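Local coordinates for protein lipase aflb (Neosartorya fumigata, PDB 6IDY) that probably hydrolyses ester bonds of lipids, as a calcium-binding fungal lipase with an alpha/beta-hydrolase fold, at residues G185-A190 with L373-L378; V227-W232 with D254-I259; K160-L165 with S223-A228; N367-A372 with L389-V394; A151-G156 with D191-N196. All blocks are in the same frame, centred on the assembly; numbering follows the deposited sequence.

Interaction 1. Residues G185-A190 with L373-L378; sequences GSAADA and LAVDAL. With CA (calcium ion), chain D.
No aromatic ring lies between these two segments, and the flat group that matters is the Ala187 carbonyl: both methyls of Val375 come against its oxygen, CG1 and CG2 each 3.7 Å from Ala187 O. Asp376 OD2 turns to the loop that follows the helix, in a salt bridge with Arg388 and accepting from Asp385 N. What remains is small apolar groups laid against a helix. Val375 holds CG1 anti to its backbone N (chi1 170°), which puts CG2 beside that N and tip to tip with the methyl of Ala187, Ala187 CB to Val375 CG2 3.6 Å. One turn further on, Leu378 sends its CD1 branch across to the Ala188 methyl, with Ala188 CB to Leu378 CD1 at 3.8 Å; Ala190 CB touches the same branch at 4.4 Å. Asp189, at the centre of an inverse gamma turn, bends the chain between these two alanines. On the helix, the Ala377 carbonyl oxygen binds calcium at 2.2 Å, a site completed by Asp255, His380, Gly382 and water. A loop entering a sheet strand thus packs on helix 368-379, which follows the last strand of the alpha/beta-hydrolase sheet and whose C-terminal turn supplies a calcium ligand.

Interaction 2. Residues V227-W232 with D254-I259; sequences VAVLSW and DDFIAI. With CA (calcium ion), chain D.
Backbone bonds come first: strands 227-232 and 255-259 run parallel, 13° apart in direction, with peptide groups alternating as donor and acceptor. Val229 N gives to Asp255 O at 2.9 Å, Val229 O takes Ile257 N, and Ser231 N gives to Ile257 O at 2.8 Å, each nearly along the carbonyl axis. The last, Ile259 N to Ser231 O at 2.8 Å, comes from above the carbonyl plane, 31° out of it. Side chains follow. On one face Leu230 CD1 lies against Ile257 CG2, the two side chains crossing obliquely, while Leu230 CD2 goes on to Ile259 CG1 at 3.8 Å; the Trp232 and Ile259 side chains cross at about a right angle, Trp232 CD1 against Ile259 CG2. On the other face Ser231 takes the crowded rotamer, OG between N and the carbonyl carbon, so OG lies in the plane of the Phe256 ring at its edge, 3.3 Å from Phe256 CE1. That hydroxyl donates to a water which in turn donates to Ile259 O. At the start of the pair, both carboxylate oxygens of Asp255 grip the calcium, OD2 at 2.5 Å, and a metal-bound water donates to Asp254 O. Asp254 OD1 accepts from Asn226 ND2 and OD2 forms a salt bridge with Lys161 NZ, while Trp232 NE1 gives to His361 O. These strands form a beta-alpha-beta unit with helix 235-245; the chain leaves 227-232 where alpha/beta hydrolases carry the nucleophile elbow, probably so here too. Val229 and Phe256 pack on that helix, Leu230 and Trp232 on helix 173-178, and strand 161-166 adjoins strand 227-232.

Interaction 3. Residues K160-L165 with S223-A228; sequences KKPVIL and SESNVA
This is a parallel strand pairing at its very beginning, where strand 161-166 takes up strand 227-232 inside the central sheet, with a helix end and its exit turn packed beside it. Two backbone bonds make the join. Ala228 N gives to Pro162 O at 3.0 Å, almost along the carbonyl axis, and Ile164 N gives to Ala228 O at 2.9 Å in the carbonyl plane. Flanking side chains follow the same register: Val163 CG2 meets the Ala228 methyl on one face, while Ile164 and Val227 cross obliquely, Ile164 CD1 to Val227 CG2 4.0 Å. Pro162 packs against the turn and the start of the strand. Its CB lies on Val227 CG1, its CG comes 3.6 Å from Ser223 OG, and its CD faces the tip of the Asn226 carbonyl, near the oxygen. Ser223 OG hydrogen-bonds to Ile219 O and meets the proline ring by packing. Lys161 starts with CG anti to its backbone N and bends at each later torsion; its CD passes 3.3 Å from Asn226 O, and NZ continues to a salt bridge with Asp254. Asn226 O is meanwhile fixed by Ser225 OG, which donates to it at 2.8 Å on a lone pair. Glu224, with positive phi, is the C-prime residue of a Schellman motif that ends helix 205-223. Strand 190-195, that helix and strand 227-232 form a crossover that passes over strand 161-166, the 4-3-5 strand order characteristic of alpha/beta hydrolases.

Interaction 4. Residues N367-A372 with L389-V394; sequences NPLAWA and LDLDVV
Apolar packing does all the joining between these two helix starts. Val394 carries much of the contact: with CG1 anti to its own backbone N (chi1 171°), that methyl reaches the backbone of the other helix, Val394 CG1 to Leu369 CA 3.6 Å, and also the Ala372 methyl, Val394 CG1 to Ala372 CB 3.8 Å. Leu369 crosses Val394 at about a right angle, and its CD1 branch touches Leu391 CD2 at 3.9 Å as well as the Leu389 tip. Leu389 comes from the loop before its helix and straddles Ala372, CD1 against the CB at 3.8 Å and CD2 over the carbonyl, 3.6 Å from Ala372 O. At the far end Pro368 lays CB and CG against Val394 O. In the fold, this is the start of helix 368-379, whose other end reaches the calcium site, meeting the short helix 391-396. The latter is tied a second time by the disulfide between Cys395 and Cys350, close to helix 346-349, whose Ile349 also touches Leu369 and Leu391. The polar bonds serve the helix starts and do not link the two segments. Asn367 is the N-cap of helix 368-379: its OD1 takes Ala370 N at 3.1 Å on a lone pair, with a weak, bent bond from Leu369 N beside it. Its torsion, CG anti to the backbone N (chi1 -178°), swings the amide back over the helix start, and ND2 donates to Ala355 O, which fixes the rotation of the group. Asp390 occupies the N-cap position of helix 391-396.

Interaction 5. Residues A151-G156 with D191-N196; sequences ASFGYG and DVVWLN
The loop before strand 161-166 folds here over the start of strand 190-195, at one flank of the central sheet of the alpha/beta-hydrolase fold, and Asp191 carries the contact. From CB outward, this side chain runs alongside the Phe153 ring: CB is 3.9 Å from Phe153 CE1. Its chi1 of -143° is well off a staggered value, and this turn brings Asp191 CG to 3.5 Å from Phe153 CD1, with ring and carboxylate planes 46° apart. At the tip the two oxygens divide the work. OD1 lies near Phe153 CD1 and the loop backbone, 3.6 Å from Phe153 CA. OD2 takes the one hydrogen bond between the segments, from Gly154 N at 2.7 Å, and the donor stands above the carboxylate plane, 31° out of it. Gly154 has no side chain, and OD2 comes within 3.4 Å of its CA. This buried carboxylate therefore holds the loop by its peptide N-H, which would probably favour the charged form. Phe153, with CG anti to its backbone N, has contacts over both ring faces. Tyr155 N lies over one face towards the rim; the opposite face takes Val193 CG1, a CH-pi contact 4.1 Å from the ring centroid. Asp191 O and Tyr155 CE2 sit at its edge in plane. Beyond them, Phe153 also touches Pro162 of the neighbouring strand and Ser223 at the end of helix 205-223. Phe153 CD2, finally, stands 3.5 Å above the Tyr155 ring, right over its centre.

From the N terminus, 151-156 opens first, and interaction 5 closes when the chain returns at 191-196. Interaction 3 opens at 160-165, inside that loop, and closes at 223-228, so the two cross; interaction 5 ties a loop to strand 190-195, interaction 3 pairs strands 161-166 and 227-232 beside the end of helix 205-223. Segment 185-190 lies within both loops and waits for 373-378: interaction 1 thus crosses both and spans the longest stretch. Nested inside it, interaction 2 begins on the strand where interaction 3 ends and adds the next strand. Interaction 4 opens at 367-372, crosses interaction 1 on helix 368-379 and closes at 389-394. Interactions 1 and 2 meet at the shared calcium.

Interaction 1. Residues G185-A190 with L373-L378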
# COMPACT_ATOMS: atom_id res chain seq x y z
N GLY A 185 -8.80 14.06 1.79
CA GLY A 185 -9.20 15.46 1.60
C GLY A 185 -10.41 15.86 2.44
O GLY A 185 -10.62 17.05 2.68
N SER A 186 -11.21 14.86 2.90
CA SER A 186 -12.37 15.08 3.76
C SER A 186 -11.95 15.24 5.23
O SER A 186 -12.76 15.65 6.06
CB SER A 186 -13.35 13.92 3.63
OG SER A 186 -13.76 13.71 2.29
N ALA A 187 -10.68 14.88 5.56
CA ALA A 187 -10.16 14.91 6.93
C ALA A 187 -9.04 15.92 7.14
O ALA A 187 -8.83 16.39 8.26
CB ALA A 187 -9.69 13.52 7.33
N ALA A 188 -8.29 16.22 6.07
CA ALA A 188 -7.13 17.12 6.09
C ALA A 188 -7.18 18.06 4.88
O ALA A 188 -7.97 17.83 3.96
CB ALA A 188 -5.85 16.29 6.05
N ASP A 189 -6.32 19.11 4.89
CA ASP A 189 -6.20 20.05 3.77
C ASP A 189 -5.21 19.39 2.79
O ASP A 189 -4.06 19.81 2.63
CB ASP A 189 -5.74 21.44 4.26
CG ASP A 189 -6.74 22.14 5.18
OD1 ASP A 189 -7.95 22.08 4.89
OD2 ASP A 189 -6.30 22.74 6.18
N ALA A 190 -5.67 18.28 2.21
CA ALA A 190 -4.95 17.38 1.33
C ALA A 190 -5.63 17.25 -0.03
O ALA A 190 -6.85 17.12 -0.11
CB ALA A 190 -4.85 16.02 1.99
N LEU A 373 -3.56 10.06 13.03
CA LEU A 373 -2.12 10.31 12.93
C LEU A 373 -1.77 10.96 11.60
O LEU A 373 -0.91 11.84 11.57
CB LEU A 373 -1.31 9.03 13.15
CG LEU A 373 -1.22 8.54 14.59
CD1 LEU A 373 -0.87 7.08 14.63
CD2 LEU A 373 -0.24 9.39 15.43
N ALA A 374 -2.44 10.53 10.50
CA ALA A 374 -2.22 11.10 9.17
C ALA A 374 -2.60 12.59 9.17
O ALA A 374 -1.84 13.41 8.68
CB ALA A 374 -3.04 10.34 8.13
N VAL A 375 -3.76 12.94 9.78
CA VAL A 375 -4.30 14.30 9.90
C VAL A 375 -3.36 15.14 10.77
O VAL A 375 -2.99 16.25 10.37
CB VAL A 375 -5.77 14.28 10.43
CG1 VAL A 375 -6.26 15.68 10.79
CG2 VAL A 375 -6.70 13.64 9.41
N ASP A 376 -2.94 14.60 11.92
CA ASP A 376 -2.00 15.28 12.82
C ASP A 376 -0.64 15.54 12.14
O ASP A 376 -0.08 16.62 12.32
CB ASP A 376 -1.85 14.50 14.13
CG ASP A 376 -0.87 15.14 15.08
OD1 ASP A 376 -1.28 16.06 15.83
OD2 ASP A 376 0.30 14.74 15.07
N ALA A 377 -0.12 14.57 11.35
CA ALA A 377 1.15 14.69 10.62
C ALA A 377 1.10 15.83 9.61
O ALA A 377 2.05 16.60 9.50
CB ALA A 377 1.47 13.39 9.91
N LEU A 378 -0.01 15.92 8.86
CA LEU A 378 -0.22 16.93 7.82
C LEU A 378 -0.44 18.34 8.37
O LEU A 378 -0.18 19.31 7.66
CB LEU A 378 -1.37 16.52 6.90
CG LEU A 378 -1.12 15.27 6.05
CD1 LEU A 378 -2.40 14.76 5.45
CD2 LEU A 378 -0.08 15.53 4.97
CA CA D . 4.16 17.19 9.19
O HOH W 1 3.48 19.15 8.07
O HOH W 2 6.30 17.83 8.30

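Interaction 2. Residues V227-W232 with D254-I259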
# COMPACT_ATOMS: atom_id res chain seq x y z
N VAL A 227 5.12 18.49 -1.11
CA VAL A 227 4.04 17.50 -1.08
C VAL A 227 4.17 16.60 0.13
O VAL A 227 5.15 16.67 0.88
CB VAL A 227 4.02 16.66 -2.40
CG1 VAL A 227 3.85 17.54 -3.64
CG2 VAL A 227 5.27 15.77 -2.53
N ALA A 228 3.19 15.72 0.28
CA ALA A 228 3.18 14.66 1.25
C ALA A 228 2.97 13.37 0.47
O ALA A 228 2.42 13.39 -0.63
CB ALA A 228 2.05 14.86 2.24
N VAL A 229 3.47 12.27 1.01
CA VAL A 229 3.32 10.95 0.42
C VAL A 229 2.63 10.07 1.46
O VAL A 229 3.06 10.05 2.62
CB VAL A 229 4.69 10.32 -0.01
CG1 VAL A 229 4.51 8.89 -0.50
CG2 VAL A 229 5.40 11.17 -1.07
N LEU A 230 1.58 9.35 1.05
CA LEU A 230 0.93 8.37 1.91
C LEU A 230 1.06 7.05 1.17
O LEU A 230 0.61 6.93 0.03
CB LEU A 230 -0.53 8.71 2.24
CG LEU A 230 -1.15 7.87 3.37
CD1 LEU A 230 -2.14 8.69 4.17
CD2 LEU A 230 -1.84 6.62 2.83
N SER A 231 1.71 6.08 1.80
CA SER A 231 1.94 4.79 1.17
C SER A 231 1.30 3.64 1.95
O SER A 231 0.99 3.78 3.13
CB SER A 231 3.44 4.55 1.01
OG SER A 231 4.06 4.17 2.23
N TRP A 232 1.10 2.51 1.27
CA TRP A 232 0.58 1.28 1.85
C TRP A 232 1.50 0.13 1.46
O TRP A 232 1.93 0.07 0.32
CB TRP A 232 -0.87 0.97 1.41
CG TRP A 232 -1.40 -0.33 1.97
CD1 TRP A 232 -1.47 -0.69 3.28
CD2 TRP A 232 -1.87 -1.45 1.21
NE1 TRP A 232 -1.96 -1.97 3.39
CE2 TRP A 232 -2.21 -2.46 2.14
CE3 TRP A 232 -2.07 -1.70 -0.16
CZ2 TRP A 232 -2.74 -3.70 1.74
CZ3 TRP A 232 -2.58 -2.93 -0.55
CH2 TRP A 232 -2.92 -3.91 0.39
N ASP A 254 7.36 16.92 2.69
CA ASP A 254 7.22 17.37 4.08
C ASP A 254 6.78 16.25 5.02
O ASP A 254 7.08 16.31 6.21
CB ASP A 254 6.25 18.56 4.18
CG ASP A 254 6.74 19.83 3.51
OD1 ASP A 254 7.97 19.97 3.32
OD2 ASP A 254 5.90 20.69 3.19
N ASP A 255 6.04 15.27 4.50
CA ASP A 255 5.55 14.15 5.30
C ASP A 255 5.48 12.89 4.49
O ASP A 255 5.01 12.90 3.35
CB ASP A 255 4.14 14.45 5.87
CG ASP A 255 4.13 15.41 7.05
OD1 ASP A 255 4.53 15.01 8.15
OD2 ASP A 255 3.69 16.57 6.86
N PHE A 256 5.92 11.79 5.09
CA PHE A 256 5.84 10.46 4.52
C PHE A 256 5.04 9.64 5.52
O PHE A 256 5.52 9.35 6.61
CB PHE A 256 7.26 9.88 4.24
CG PHE A 256 7.42 8.42 3.83
CD1 PHE A 256 6.34 7.68 3.36
CD2 PHE A 256 8.66 7.80 3.91
CE1 PHE A 256 6.49 6.34 3.00
CE2 PHE A 256 8.81 6.45 3.55
CZ PHE A 256 7.73 5.73 3.10
N ILE A 257 3.76 9.37 5.20
CA ILE A 257 2.86 8.59 6.06
C ILE A 257 2.86 7.17 5.50
O ILE A 257 2.43 6.94 4.38
CB ILE A 257 1.44 9.22 6.18
CG1 ILE A 257 1.53 10.67 6.73
CG2 ILE A 257 0.51 8.35 7.05
CD1 ILE A 257 0.47 11.65 6.17
N ALA A 258 3.40 6.23 6.27
CA ALA A 258 3.55 4.85 5.82
C ALA A 258 2.63 3.88 6.56
O ALA A 258 2.82 3.61 7.74
CB ALA A 258 5.00 4.43 5.92
N ILE A 259 1.62 3.38 5.84
CA ILE A 259 0.63 2.42 6.35
C ILE A 259 1.16 1.01 6.10
O ILE A 259 1.48 0.67 4.96
CB ILE A 259 -0.77 2.64 5.71
CG1 ILE A 259 -1.19 4.15 5.70
CG2 ILE A 259 -1.84 1.74 6.34
CD1 ILE A 259 -1.32 4.89 7.11
CA CA D . 4.16 17.19 9.19
O HOH W 3 3.61 1.72 3.52
O HOH W 2 6.30 17.83 8.30
O HOH W 1 3.48 19.15 8.07

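Interaction 3. Residues K160-L165 with S223-A228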
# COMPACT_ATOMS: atom_id res chain seq x y z
N LYS A 160 -4.46 23.55 -0.25
CA LYS A 160 -4.52 22.11 -0.05
C LYS A 160 -3.20 21.51 -0.46
O LYS A 160 -2.73 21.72 -1.58
CB LYS A 160 -5.69 21.47 -0.83
CG LYS A 160 -7.05 22.10 -0.54
CD LYS A 160 -8.20 21.12 -0.70
CE LYS A 160 -8.74 21.00 -2.11
NZ LYS A 160 -9.91 20.09 -2.17
N LYS A 161 -2.56 20.79 0.47
CA LYS A 161 -1.27 20.16 0.24
C LYS A 161 -1.44 18.94 -0.69
O LYS A 161 -2.25 18.07 -0.39
CB LYS A 161 -0.65 19.73 1.59
CG LYS A 161 0.77 19.16 1.52
CD LYS A 161 1.79 20.26 1.30
CE LYS A 161 3.07 19.98 2.03
NZ LYS A 161 3.05 20.56 3.40
N PRO A 162 -0.71 18.87 -1.83
CA PRO A 162 -0.81 17.68 -2.69
C PRO A 162 -0.30 16.44 -1.95
O PRO A 162 0.74 16.49 -1.30
CB PRO A 162 0.06 18.04 -3.90
CG PRO A 162 0.22 19.55 -3.85
CD PRO A 162 0.27 19.83 -2.38
N VAL A 163 -1.07 15.35 -1.99
CA VAL A 163 -0.72 14.09 -1.32
C VAL A 163 -0.68 12.97 -2.36
O VAL A 163 -1.68 12.68 -3.01
CB VAL A 163 -1.64 13.76 -0.11
CG1 VAL A 163 -1.26 12.42 0.53
CG2 VAL A 163 -1.60 14.87 0.94
N ILE A 164 0.50 12.35 -2.51
CA ILE A 164 0.70 11.25 -3.45
C ILE A 164 0.39 9.94 -2.74
O ILE A 164 1.05 9.60 -1.76
CB ILE A 164 2.12 11.24 -4.08
CG1 ILE A 164 2.42 12.61 -4.76
CG2 ILE A 164 2.27 10.07 -5.07
CD1 ILE A 164 3.86 12.91 -4.93
N LEU A 165 -0.62 9.22 -3.24
CA LEU A 165 -1.03 7.93 -2.70
C LEU A 165 -0.30 6.83 -3.44
O LEU A 165 -0.50 6.65 -4.64
CB LEU A 165 -2.55 7.75 -2.77
CG LEU A 165 -3.42 8.85 -2.15
CD1 LEU A 165 -4.89 8.57 -2.40
CD2 LEU A 165 -3.14 9.02 -0.65
N SER A 223 2.55 21.92 -9.04
CA SER A 223 1.87 22.55 -7.91
C SER A 223 2.66 23.71 -7.32
O SER A 223 2.09 24.46 -6.52
CB SER A 223 1.61 21.52 -6.81
OG SER A 223 1.01 20.35 -7.32
N GLU A 224 3.98 23.82 -7.65
CA GLU A 224 4.92 24.82 -7.11
C GLU A 224 4.82 24.76 -5.58
O GLU A 224 4.62 25.77 -4.90
CB GLU A 224 4.62 26.24 -7.64
CG GLU A 224 4.70 26.38 -9.15
CD GLU A 224 4.73 27.82 -9.63
OE1 GLU A 224 3.81 28.59 -9.27
OE2 GLU A 224 5.69 28.17 -10.36
N SER A 225 4.86 23.53 -5.05
CA SER A 225 4.64 23.30 -3.63
C SER A 225 5.34 22.05 -3.19
O SER A 225 5.61 21.17 -4.00
CB SER A 225 3.14 23.12 -3.39
OG SER A 225 2.81 22.82 -2.05
N ASN A 226 5.58 21.94 -1.88
CA ASN A 226 6.09 20.71 -1.31
C ASN A 226 4.87 19.78 -1.21
O ASN A 226 3.73 20.24 -1.31
CB ASN A 226 6.73 20.96 0.05
CG ASN A 226 8.17 21.40 -0.05
OD1 ASN A 226 8.67 21.77 -1.12
ND2 ASN A 226 8.88 21.37 1.06
N VAL A 227 5.12 18.49 -1.11
CA VAL A 227 4.04 17.50 -1.08
C VAL A 227 4.17 16.60 0.13
O VAL A 227 5.15 16.67 0.88
CB VAL A 227 4.02 16.66 -2.40
CG1 VAL A 227 3.85 17.54 -3.64
CG2 VAL A 227 5.27 15.77 -2.53
N ALA A 228 3.19 15.72 0.28
CA ALA A 228 3.18 14.66 1.25
C ALA A 228 2.97 13.37 0.47
O ALA A 228 2.42 13.39 -0.63
CB ALA A 228 2.05 14.86 2.24

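Interaction 4. Residues N367-A372 with L389-V394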
# COMPACT_ATOMS: atom_id res chain seq x y z
N ASN A 367 -8.15 2.17 9.79
CA ASN A 367 -7.99 2.29 11.24
C ASN A 367 -8.15 3.76 11.70
O ASN A 367 -7.54 4.65 11.11
CB ASN A 367 -6.66 1.69 11.71
CG ASN A 367 -6.50 1.77 13.20
OD1 ASN A 367 -6.03 2.77 13.74
ND2 ASN A 367 -6.92 0.73 13.90
N PRO A 368 -8.97 4.03 12.76
CA PRO A 368 -9.17 5.43 13.19
C PRO A 368 -7.93 6.14 13.70
O PRO A 368 -7.79 7.34 13.46
CB PRO A 368 -10.26 5.33 14.26
CG PRO A 368 -10.24 3.93 14.70
CD PRO A 368 -9.79 3.10 13.55
N LEU A 369 -7.02 5.41 14.38
CA LEU A 369 -5.76 5.96 14.87
C LEU A 369 -4.84 6.30 13.68
O LEU A 369 -4.24 7.37 13.68
CB LEU A 369 -5.07 5.02 15.87
CG LEU A 369 -3.69 5.45 16.42
CD1 LEU A 369 -3.80 6.67 17.35
CD2 LEU A 369 -2.97 4.29 17.08
N ALA A 370 -4.80 5.42 12.65
CA ALA A 370 -4.01 5.65 11.43
C ALA A 370 -4.41 6.98 10.78
O ALA A 370 -3.54 7.79 10.44
CB ALA A 370 -4.20 4.50 10.45
N TRP A 371 -5.73 7.23 10.66
CA TRP A 371 -6.32 8.46 10.11
C TRP A 371 -6.03 9.68 10.96
O TRP A 371 -5.61 10.70 10.41
CB TRP A 371 -7.83 8.29 9.93
CG TRP A 371 -8.17 7.60 8.65
CD1 TRP A 371 -7.96 6.28 8.35
CD2 TRP A 371 -8.71 8.21 7.47
NE1 TRP A 371 -8.35 6.03 7.05
CE2 TRP A 371 -8.83 7.19 6.50
CE3 TRP A 371 -9.11 9.52 7.15
CZ2 TRP A 371 -9.32 7.45 5.21
CZ3 TRP A 371 -9.62 9.77 5.88
CH2 TRP A 371 -9.71 8.75 4.92
N ALA A 372 -6.21 9.57 12.30
CA ALA A 372 -5.94 10.66 13.23
C ALA A 372 -4.46 11.05 13.20
O ALA A 372 -4.14 12.24 13.26
CB ALA A 372 -6.37 10.26 14.64
N LEU A 389 -3.11 13.86 20.25
CA LEU A 389 -4.46 13.35 19.97
C LEU A 389 -5.25 13.06 21.24
O LEU A 389 -4.67 12.73 22.27
CB LEU A 389 -4.38 12.06 19.12
CG LEU A 389 -3.67 12.12 17.76
CD1 LEU A 389 -3.56 10.73 17.15
CD2 LEU A 389 -4.39 13.05 16.79
N ASP A 390 -6.59 13.14 21.13
CA ASP A 390 -7.48 12.77 22.22
C ASP A 390 -7.64 11.25 22.03
O ASP A 390 -8.52 10.81 21.28
CB ASP A 390 -8.83 13.51 22.08
CG ASP A 390 -9.83 13.29 23.22
OD1 ASP A 390 -9.62 12.36 24.03
OD2 ASP A 390 -10.81 14.06 23.29
N LEU A 391 -6.73 10.47 22.64
CA LEU A 391 -6.70 9.01 22.49
C LEU A 391 -7.93 8.29 23.03
O LEU A 391 -8.27 7.25 22.48
CB LEU A 391 -5.41 8.39 23.05
CG LEU A 391 -4.10 8.75 22.33
CD1 LEU A 391 -2.91 8.10 23.00
CD2 LEU A 391 -4.13 8.35 20.85
N ASP A 392 -8.64 8.84 24.03
CA ASP A 392 -9.88 8.21 24.53
C ASP A 392 -10.94 8.15 23.42
O ASP A 392 -11.58 7.12 23.23
CB ASP A 392 -10.43 8.94 25.77
CG ASP A 392 -9.53 8.87 26.99
OD1 ASP A 392 -9.00 7.78 27.29
OD2 ASP A 392 -9.37 9.92 27.67
N VAL A 393 -11.08 9.25 22.65
CA VAL A 393 -12.02 9.36 21.53
C VAL A 393 -11.50 8.53 20.34
O VAL A 393 -12.24 7.69 19.82
CB VAL A 393 -12.29 10.85 21.16
CG1 VAL A 393 -13.15 10.97 19.90
CG2 VAL A 393 -12.94 11.60 22.32
N VAL A 394 -10.24 8.76 19.92
CA VAL A 394 -9.63 8.08 18.77
C VAL A 394 -9.59 6.54 18.96
O VAL A 394 -10.05 5.81 18.08
CB VAL A 394 -8.24 8.69 18.43
CG1 VAL A 394 -7.50 7.86 17.39
CG2 VAL A 394 -8.38 10.14 17.96

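Interaction 5. Residues A151-G156 with D191-N196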
# COMPACT_ATOMS: atom_id res chain seq x y z
N ALA A 151 -9.57 15.42 -11.84
CA ALA A 151 -9.99 16.69 -12.45
C ALA A 151 -10.21 17.80 -11.40
O ALA A 151 -10.18 18.98 -11.75
CB ALA A 151 -11.24 16.50 -13.28
N SER A 152 -10.40 17.42 -10.12
CA SER A 152 -10.61 18.35 -9.01
C SER A 152 -9.31 18.85 -8.38
O SER A 152 -9.37 19.78 -7.56
CB SER A 152 -11.52 17.72 -7.95
OG SER A 152 -11.01 16.48 -7.51
N PHE A 153 -8.13 18.27 -8.74
CA PHE A 153 -6.82 18.67 -8.21
C PHE A 153 -6.58 20.17 -8.38
O PHE A 153 -6.83 20.72 -9.45
CB PHE A 153 -5.69 17.84 -8.84
CG PHE A 153 -4.30 18.07 -8.26
CD1 PHE A 153 -3.98 17.61 -6.99
CD2 PHE A 153 -3.32 18.71 -9.01
CE1 PHE A 153 -2.70 17.83 -6.45
CE2 PHE A 153 -2.03 18.89 -8.48
CZ PHE A 153 -1.73 18.45 -7.21
N GLY A 154 -6.20 20.82 -7.28
CA GLY A 154 -6.03 22.27 -7.20
C GLY A 154 -4.65 22.85 -7.44
O GLY A 154 -4.48 24.07 -7.30
N TYR A 155 -3.66 22.00 -7.77
CA TYR A 155 -2.28 22.41 -8.10
C TYR A 155 -1.62 23.34 -7.06
O TYR A 155 -0.87 24.24 -7.43
CB TYR A 155 -2.25 23.03 -9.53
CG TYR A 155 -2.63 22.04 -10.61
CD1 TYR A 155 -3.96 21.87 -10.99
CD2 TYR A 155 -1.66 21.27 -11.25
CE1 TYR A 155 -4.32 20.93 -11.96
CE2 TYR A 155 -2.01 20.34 -12.23
CZ TYR A 155 -3.34 20.17 -12.58
OH TYR A 155 -3.67 19.26 -13.55
N GLY A 156 -1.94 23.13 -5.78
CA GLY A 156 -1.44 23.91 -4.65
C GLY A 156 -1.79 25.39 -4.67
O GLY A 156 -1.02 26.21 -4.15
N ASP A 191 -4.83 17.27 -1.09
CA ASP A 191 -5.28 17.15 -2.48
C ASP A 191 -4.64 15.90 -3.05
O ASP A 191 -3.48 15.91 -3.47
CB ASP A 191 -4.86 18.41 -3.26
CG ASP A 191 -5.86 18.87 -4.29
OD1 ASP A 191 -6.71 18.04 -4.71
OD2 ASP A 191 -5.80 20.04 -4.68
N VAL A 192 -5.39 14.80 -3.03
CA VAL A 192 -4.88 13.48 -3.41
C VAL A 192 -4.67 13.30 -4.92
O VAL A 192 -5.43 13.79 -5.76
CB VAL A 192 -5.71 12.31 -2.83
CG1 VAL A 192 -5.70 12.32 -1.29
CG2 VAL A 192 -7.15 12.28 -3.37
N VAL A 193 -3.61 12.55 -5.24
CA VAL A 193 -3.27 12.03 -6.55
C VAL A 193 -2.85 10.60 -6.26
O VAL A 193 -2.39 10.31 -5.15
CB VAL A 193 -2.19 12.82 -7.35
CG1 VAL A 193 -2.68 14.21 -7.75
CG2 VAL A 193 -0.85 12.90 -6.61
N TRP A 194 -3.03 9.68 -7.21
CA TRP A 194 -2.56 8.33 -6.92
C TRP A 194 -1.70 7.79 -8.05
O TRP A 194 -1.85 8.16 -9.21
CB TRP A 194 -3.67 7.36 -6.50
CG TRP A 194 -4.87 7.32 -7.39
CD1 TRP A 194 -5.06 6.51 -8.47
CD2 TRP A 194 -6.09 8.04 -7.19
NE1 TRP A 194 -6.31 6.72 -8.99
CE2 TRP A 194 -6.97 7.65 -8.23
CE3 TRP A 194 -6.53 9.01 -6.27
CZ2 TRP A 194 -8.27 8.17 -8.35
CZ3 TRP A 194 -7.80 9.53 -6.39
CH2 TRP A 194 -8.66 9.12 -7.43
N LEU A 195 -0.75 6.96 -7.68
CA LEU A 195 0.21 6.41 -8.60
C LEU A 195 -0.12 4.97 -8.95
O LEU A 195 0.02 4.09 -8.12
CB LEU A 195 1.61 6.55 -7.98
CG LEU A 195 2.81 6.14 -8.80
CD1 LEU A 195 3.05 7.11 -9.96
CD2 LEU A 195 4.02 6.09 -7.91
N ASN A 196 -0.57 4.74 -10.18
CA ASN A 196 -0.85 3.37 -10.60
C ASN A 196 0.45 2.81 -11.17
O ASN A 196 0.81 3.13 -12.31
CB ASN A 196 -1.99 3.31 -11.61
CG ASN A 196 -3.32 3.70 -11.02
OD1 ASN A 196 -3.76 3.15 -10.00
ND2 ASN A 196 -4.00 4.65 -11.65